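Cystathionine beta-lyases/cystathionine gamma-synthases (Corynebacterium glutamicum, PDB 5X5H) probably makes L,L-cystathionine from O-succinyl-L-homoserine and L-cysteine with the help of pyridoxal 5'-phosphate, a step of methionine biosynthesis. Local coordinates at residues Tyr52-Gly56 against Gln232-Ile238; Ile60-Glu64 against Tyr75-Phe79. All coordinates share one frame; numbering follows the deposited sequence.

Interaction 1. Residues Tyr52-Gly56 against Gln232-Ile238; sequences YTRVG and QGGIGPI. With PLP (pyridoxal-5'-phosphate), chain B.
Arg-54 reaches across to the end of helix 222-235, where its NH2 donates to the carbonyl oxygen of Gly-233 at 2.9 Å. That bond is bent, with an N-H...O angle of 139° and the oxygen tilted out of the guanidinium plane. The rest of the same group serves the phosphate of the PLP held by the second subunit: NE binds PLP O3P at 2.8 Å and NH1 binds PLP O1P at 2.8 Å, NH1 also bonding Tyr-107 OH of the second subunit. CG stands trans to the backbone nitrogen (chi1 175°), and a bend at chi3 (35°) brings the guanidinium to the phosphate while CD passes Gly-236 CA at 3.7 Å. Gly-236, which leaves the helix with positive phi, has no side chain to obstruct this passage. PLP O1P takes a second, very short bond from Tyr-52 OH, whose ring lays CE2 over the rim of one guanidinium face. On the loop backbone, Ile-238 CD1 packs 3.7 Å from Arg-54 CA, and the Ile-238 and Thr-53 side chains cross at about a right angle. Thr-53 OG1 is held by Ser-35 O. This is the intersubunit cofactor site of the trans-sulfuration enzymes: Gly-82, Met-83, Ser-201 and Thr-203 of the second subunit bind the same PLP. The loop between strand 45-46 and helix 58-70 thus lies against the end of helix 222-235, with Pro-237 packed on helix 82-93 of its own chain.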
loop_
_atom_site.group_PDB
_atom_site.type_symbol
_atom_site.label_atom_id
_atom_site.label_comp_id
_atom_site.label_asym_id
_atom_site.label_seq_id
_atom_site.Cartn_x
_atom_site.Cartn_y
_atom_site.Cartn_z
ATOM N N TYR A 52 10.427 8.013 -16.316
ATOM C CA TYR A 52 9.311 8.744 -15.734
ATOM C C TYR A 52 8.179 7.732 -15.746
ATOM O O TYR A 52 7.928 7.086 -16.774
ATOM C CB TYR A 52 8.958 9.969 -16.575
ATOM C CG TYR A 52 7.897 10.816 -15.965
ATOM C CD1 TYR A 52 8.134 11.604 -14.821
ATOM C CD2 TYR A 52 6.670 10.942 -16.549
ATOM C CE1 TYR A 52 7.094 12.373 -14.277
ATOM C CE2 TYR A 52 5.649 11.685 -16.012
ATOM C CZ TYR A 52 5.893 12.462 -14.910
ATOM O OH TYR A 52 4.956 13.315 -14.378
ATOM N N THR A 53 7.460 7.536 -14.607
ATOM C CA THR A 53 6.535 6.392 -14.505
ATOM C C THR A 53 5.404 6.398 -15.516
ATOM O O THR A 53 5.029 5.348 -15.968
ATOM C CB THR A 53 6.120 6.330 -13.039
ATOM O OG1 THR A 53 7.207 5.747 -12.322
ATOM C CG2 THR A 53 4.836 5.469 -12.797
ATOM N N ARG A 54 4.901 7.560 -15.928
ATOM C CA ARG A 54 3.876 7.552 -16.978
ATOM C C ARG A 54 4.381 6.980 -18.285
ATOM O O ARG A 54 3.633 6.325 -19.032
ATOM C CB ARG A 54 3.398 9.010 -17.199
ATOM C CG ARG A 54 2.416 9.049 -18.392
ATOM C CD ARG A 54 1.632 10.293 -18.570
ATOM N NE ARG A 54 2.225 11.504 -18.249
ATOM C CZ ARG A 54 3.152 12.163 -18.946
ATOM N NH1 ARG A 54 3.626 13.263 -18.492
ATOM N NH2 ARG A 54 3.656 11.676 -20.056
ATOM N N VAL A 55 5.673 7.091 -18.579
ATOM C CA VAL A 55 6.282 6.468 -19.763
ATOM C C VAL A 55 6.739 5.049 -19.593
ATOM O O VAL A 55 7.049 4.334 -20.555
ATOM C CB VAL A 55 7.424 7.426 -20.274
ATOM C CG1 VAL A 55 8.291 6.760 -21.235
ATOM C CG2 VAL A 55 6.724 8.686 -20.813
ATOM N N GLY A 56 6.944 4.585 -18.358
ATOM C CA GLY A 56 7.337 3.233 -18.028
ATOM C C GLY A 56 7.741 3.076 -16.593
ATOM O O GLY A 56 8.440 3.967 -16.076
ATOM N N GLN A 232 -0.029 5.008 -24.004
ATOM C CA GLN A 232 0.114 4.844 -22.577
ATOM C C GLN A 232 0.761 6.098 -22.003
ATOM O O GLN A 232 0.285 6.695 -21.030
ATOM C CB GLN A 232 0.984 3.572 -22.341
ATOM C CG GLN A 232 0.949 3.069 -20.918
ATOM C CD GLN A 232 1.807 1.868 -20.789
ATOM O OE1 GLN A 232 2.933 1.883 -21.233
ATOM N NE2 GLN A 232 1.357 0.838 -20.118
ATOM N N GLY A 233 1.896 6.522 -22.548
ATOM C CA GLY A 233 2.662 7.646 -22.099
ATOM C C GLY A 233 2.040 8.956 -22.531
ATOM O O GLY A 233 2.026 10.002 -21.843
ATOM N N GLY A 234 1.412 9.050 -23.689
ATOM C CA GLY A 234 0.998 10.308 -24.234
ATOM C C GLY A 234 -0.397 10.721 -23.812
ATOM O O GLY A 234 -0.711 11.941 -23.716
ATOM N N ILE A 235 -1.302 9.760 -23.602
ATOM C CA ILE A 235 -2.620 10.047 -23.031
ATOM C C ILE A 235 -2.538 9.805 -21.489
ATOM O O ILE A 235 -3.197 10.476 -20.710
ATOM C CB ILE A 235 -3.709 9.163 -23.621
ATOM C CG1 ILE A 235 -3.742 9.010 -25.152
ATOM C CG2 ILE A 235 -5.113 9.432 -23.063
ATOM C CD1 ILE A 235 -3.854 10.273 -25.905
ATOM N N GLY A 236 -1.746 8.859 -20.990
ATOM C CA GLY A 236 -1.524 8.672 -19.598
ATOM C C GLY A 236 -2.574 7.949 -18.771
ATOM O O GLY A 236 -2.544 8.149 -17.557
ATOM N N PRO A 237 -3.382 7.011 -19.239
ATOM C CA PRO A 237 -4.250 6.210 -18.362
ATOM C C PRO A 237 -3.469 5.052 -17.811
ATOM O O PRO A 237 -3.776 3.863 -18.179
ATOM C CB PRO A 237 -5.377 5.842 -19.271
ATOM C CG PRO A 237 -4.789 5.651 -20.567
ATOM C CD PRO A 237 -3.683 6.675 -20.647
ATOM N N ILE A 238 -2.492 5.354 -17.012
ATOM C CA ILE A 238 -1.577 4.323 -16.544
ATOM C C ILE A 238 -1.974 3.835 -15.146
ATOM O O ILE A 238 -2.519 4.591 -14.299
ATOM C CB ILE A 238 -0.152 4.802 -16.454
ATOM C CG1 ILE A 238 0.067 6.032 -15.519
ATOM C CG2 ILE A 238 0.334 5.147 -17.874
ATOM C CD1 ILE A 238 1.390 5.804 -14.840
HETATM N N1 PLP B . 1.255 20.036 -17.024
HETATM C C2 PLP B . 2.406 20.443 -16.536
HETATM C C2A PLP B . 2.590 21.914 -16.374
HETATM C C3 PLP B . 3.290 19.540 -16.046
HETATM O O3 PLP B . 4.497 19.907 -15.495
HETATM C C4 PLP B . 3.051 18.157 -16.123
HETATM C C4A PLP B . 4.045 17.202 -15.601
HETATM C C5 PLP B . 1.887 17.723 -16.801
HETATM C C6 PLP B . 1.020 18.720 -17.214
HETATM C C5A PLP B . 1.554 16.258 -17.073
HETATM O O4P PLP B . 1.168 15.557 -15.842
HETATM P P PLP B . 1.480 14.013 -15.669
HETATM O O1P PLP B . 2.979 13.835 -15.808
HETATM O O2P PLP B . 0.908 13.805 -14.281
HETATM O O3P PLP B . 0.683 13.251 -16.730
#

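Interaction 2. Residues Ile60-Glu64 against Tyr75-Phe79; sequences IVALE and YGRAF
Glu-64 OE2 is gripped by two groups: the backbone N-H of Ala-78, at 2.8 Å, and the side-chain NE2 of Gln-232 on helix 222-235. The bond from Ala-78 N is nearly straight (164°) and meets OE2 on the anti side, somewhat out of the carboxylate plane. Two waters lie within bonding distance of OE1. One of them also accepts from Arg-77 NH1, at 2.9 Å from that nitrogen, and the other sits 3.0 Å from Gly-76 O. The direct salt bridge between Glu-64 OE1 and Arg-77 NH1 is long, 3.9 Å, with the carboxylate and guanidinium planes almost perpendicular (84°), so the water bridge probably carries much of this link. The closer charged partner of Arg-77 is Asp-225 of helix 222-235, which pairs with NH2. With chi1 near -71°, Glu-64 CG lies beside its own backbone nitrogen, and the chain, extended beyond CG, reaches obliquely across the strand to the Ala-78 N-H, CB resting 3.4 Å from Gly-76 O. Gly-76, with no side chain, lets the helix backbone come close: its CA is 4.9 Å from Glu-64 CA. Farther along, the methyl of Ala-78 faces the helix, touched by Ile-60 CG2 at 4.2 Å and more loosely by Leu-63 CD2. Helix 58-70 thus crosses strand 75-79, at an edge of the seven-stranded sheet within the chain; the strand pairs with 215-219, while Ile-60 and Leu-63 continue onto helix 241-251.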
loop_
_atom_site.group_PDB
_atom_site.type_symbol
_atom_site.label_atom_id
_atom_site.label_comp_id
_atom_site.label_asym_id
_atom_site.label_seq_id
_atom_site.Cartn_x
_atom_site.Cartn_y
_atom_site.Cartn_z
ATOM N N ILE A 60 5.120 -2.086 -13.216
ATOM C CA ILE A 60 4.019 -2.186 -14.236
ATOM C C ILE A 60 4.474 -3.111 -15.341
ATOM O O ILE A 60 3.715 -4.018 -15.773
ATOM C CB ILE A 60 3.659 -0.783 -14.766
ATOM C CG1 ILE A 60 3.233 0.103 -13.608
ATOM C CG2 ILE A 60 2.610 -0.893 -15.874
ATOM C CD1 ILE A 60 2.950 1.568 -13.987
ATOM N N VAL A 61 5.688 -2.999 -15.818
ATOM C CA VAL A 61 6.192 -3.864 -16.913
ATOM C C VAL A 61 6.204 -5.319 -16.484
ATOM O O VAL A 61 5.869 -6.215 -17.278
ATOM C CB VAL A 61 7.577 -3.370 -17.384
ATOM C CG1 VAL A 61 8.199 -4.405 -18.317
ATOM C CG2 VAL A 61 7.397 -2.058 -18.085
ATOM N N ALA A 62 6.460 -5.619 -15.216
ATOM C CA ALA A 62 6.376 -7.012 -14.731
ATOM C C ALA A 62 5.006 -7.610 -14.959
ATOM O O ALA A 62 4.856 -8.755 -15.451
ATOM C CB ALA A 62 6.859 -7.156 -13.283
ATOM N N LEU A 63 3.986 -6.845 -14.606
ATOM C CA LEU A 63 2.598 -7.273 -14.870
ATOM C C LEU A 63 2.291 -7.500 -16.342
ATOM O O LEU A 63 1.766 -8.577 -16.744
ATOM C CB LEU A 63 1.628 -6.297 -14.275
ATOM C CG LEU A 63 0.153 -6.501 -14.640
ATOM C CD1 LEU A 63 -0.402 -7.839 -14.171
ATOM C CD2 LEU A 63 -0.664 -5.348 -14.195
ATOM N N GLU A 64 2.675 -6.527 -17.136
ATOM C CA GLU A 64 2.478 -6.571 -18.589
ATOM C C GLU A 64 3.075 -7.776 -19.217
ATOM O O GLU A 64 2.462 -8.531 -20.019
ATOM C CB GLU A 64 3.133 -5.322 -19.236
ATOM C CG GLU A 64 2.365 -4.058 -18.914
ATOM C CD GLU A 64 2.992 -2.747 -19.432
ATOM O OE1 GLU A 64 4.235 -2.753 -19.778
ATOM O OE2 GLU A 64 2.298 -1.696 -19.458
ATOM N N TYR A 75 3.880 -9.092 -26.587
ATOM C CA TYR A 75 3.737 -7.678 -26.079
ATOM C C TYR A 75 2.474 -7.530 -25.257
ATOM O O TYR A 75 1.390 -8.072 -25.586
ATOM C CB TYR A 75 3.667 -6.757 -27.246
ATOM C CG TYR A 75 4.771 -6.898 -28.278
ATOM C CD1 TYR A 75 6.065 -6.520 -27.924
ATOM C CD2 TYR A 75 4.555 -7.425 -29.493
ATOM C CE1 TYR A 75 7.127 -6.654 -28.804
ATOM C CE2 TYR A 75 5.633 -7.556 -30.400
ATOM C CZ TYR A 75 6.849 -7.251 -30.009
ATOM O OH TYR A 75 7.931 -7.431 -30.891
ATOM N N GLY A 76 2.562 -6.683 -24.251
ATOM C CA GLY A 76 1.505 -6.333 -23.374
ATOM C C GLY A 76 1.642 -4.945 -22.830
ATOM O O GLY A 76 2.735 -4.502 -22.511
ATOM N N ARG A 77 0.529 -4.204 -22.654
ATOM C CA ARG A 77 0.558 -2.902 -22.034
ATOM C C ARG A 77 -0.642 -2.716 -21.140
ATOM O O ARG A 77 -1.771 -3.116 -21.539
ATOM C CB ARG A 77 0.622 -1.757 -23.016
ATOM C CG ARG A 77 1.831 -1.790 -24.021
ATOM C CD ARG A 77 3.129 -1.412 -23.334
ATOM N NE ARG A 77 4.244 -1.626 -24.267
ATOM C CZ ARG A 77 5.525 -1.487 -23.986
ATOM N NH1 ARG A 77 5.885 -1.055 -22.819
ATOM N NH2 ARG A 77 6.428 -1.774 -24.906
ATOM N N ALA A 78 -0.434 -2.161 -19.939
ATOM C CA ALA A 78 -1.431 -2.001 -18.905
ATOM C C ALA A 78 -1.919 -0.617 -18.796
ATOM O O ALA A 78 -1.289 0.396 -19.073
ATOM C CB ALA A 78 -0.901 -2.455 -17.577
ATOM N N PHE A 79 -3.186 -0.520 -18.347
ATOM C CA PHE A 79 -3.948 0.685 -18.266
ATOM C C PHE A 79 -4.746 0.759 -16.936
ATOM O O PHE A 79 -4.943 -0.271 -16.297
ATOM C CB PHE A 79 -4.909 0.835 -19.466
ATOM C CG PHE A 79 -4.153 0.866 -20.785
ATOM C CD1 PHE A 79 -3.547 1.998 -21.212
ATOM C CD2 PHE A 79 -3.893 -0.319 -21.479
ATOM C CE1 PHE A 79 -2.797 2.052 -22.395
ATOM C CE2 PHE A 79 -3.185 -0.333 -22.642
ATOM C CZ PHE A 79 -2.594 0.841 -23.066
HETATM O O HOH W 1 4.818 -0.028 -20.271
HETATM O O HOH W 2 5.622 -4.458 -21.529
#

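Overall arrangement
Both contacts are largely buried, and their centres lie 12 Å apart. Interaction 2 belongs to the interior of one subunit, joining helix 58-70 to the sheet by a carboxylate, waters and small apolar groups; no other chain of the assembly touches its segments. Interaction 1 lies at the subunit interface, and its chemistry is that of an anion site, with a guanidinium and a phenol turned to a cofactor that is also bound by residues of the second subunit. Gln-232 of helix 222-235 bridges the two contacts, its NE2 probably bonding Ala-78 O as well. Pro-237, just after that helix, packs on Phe-79 of the strand in interaction 2.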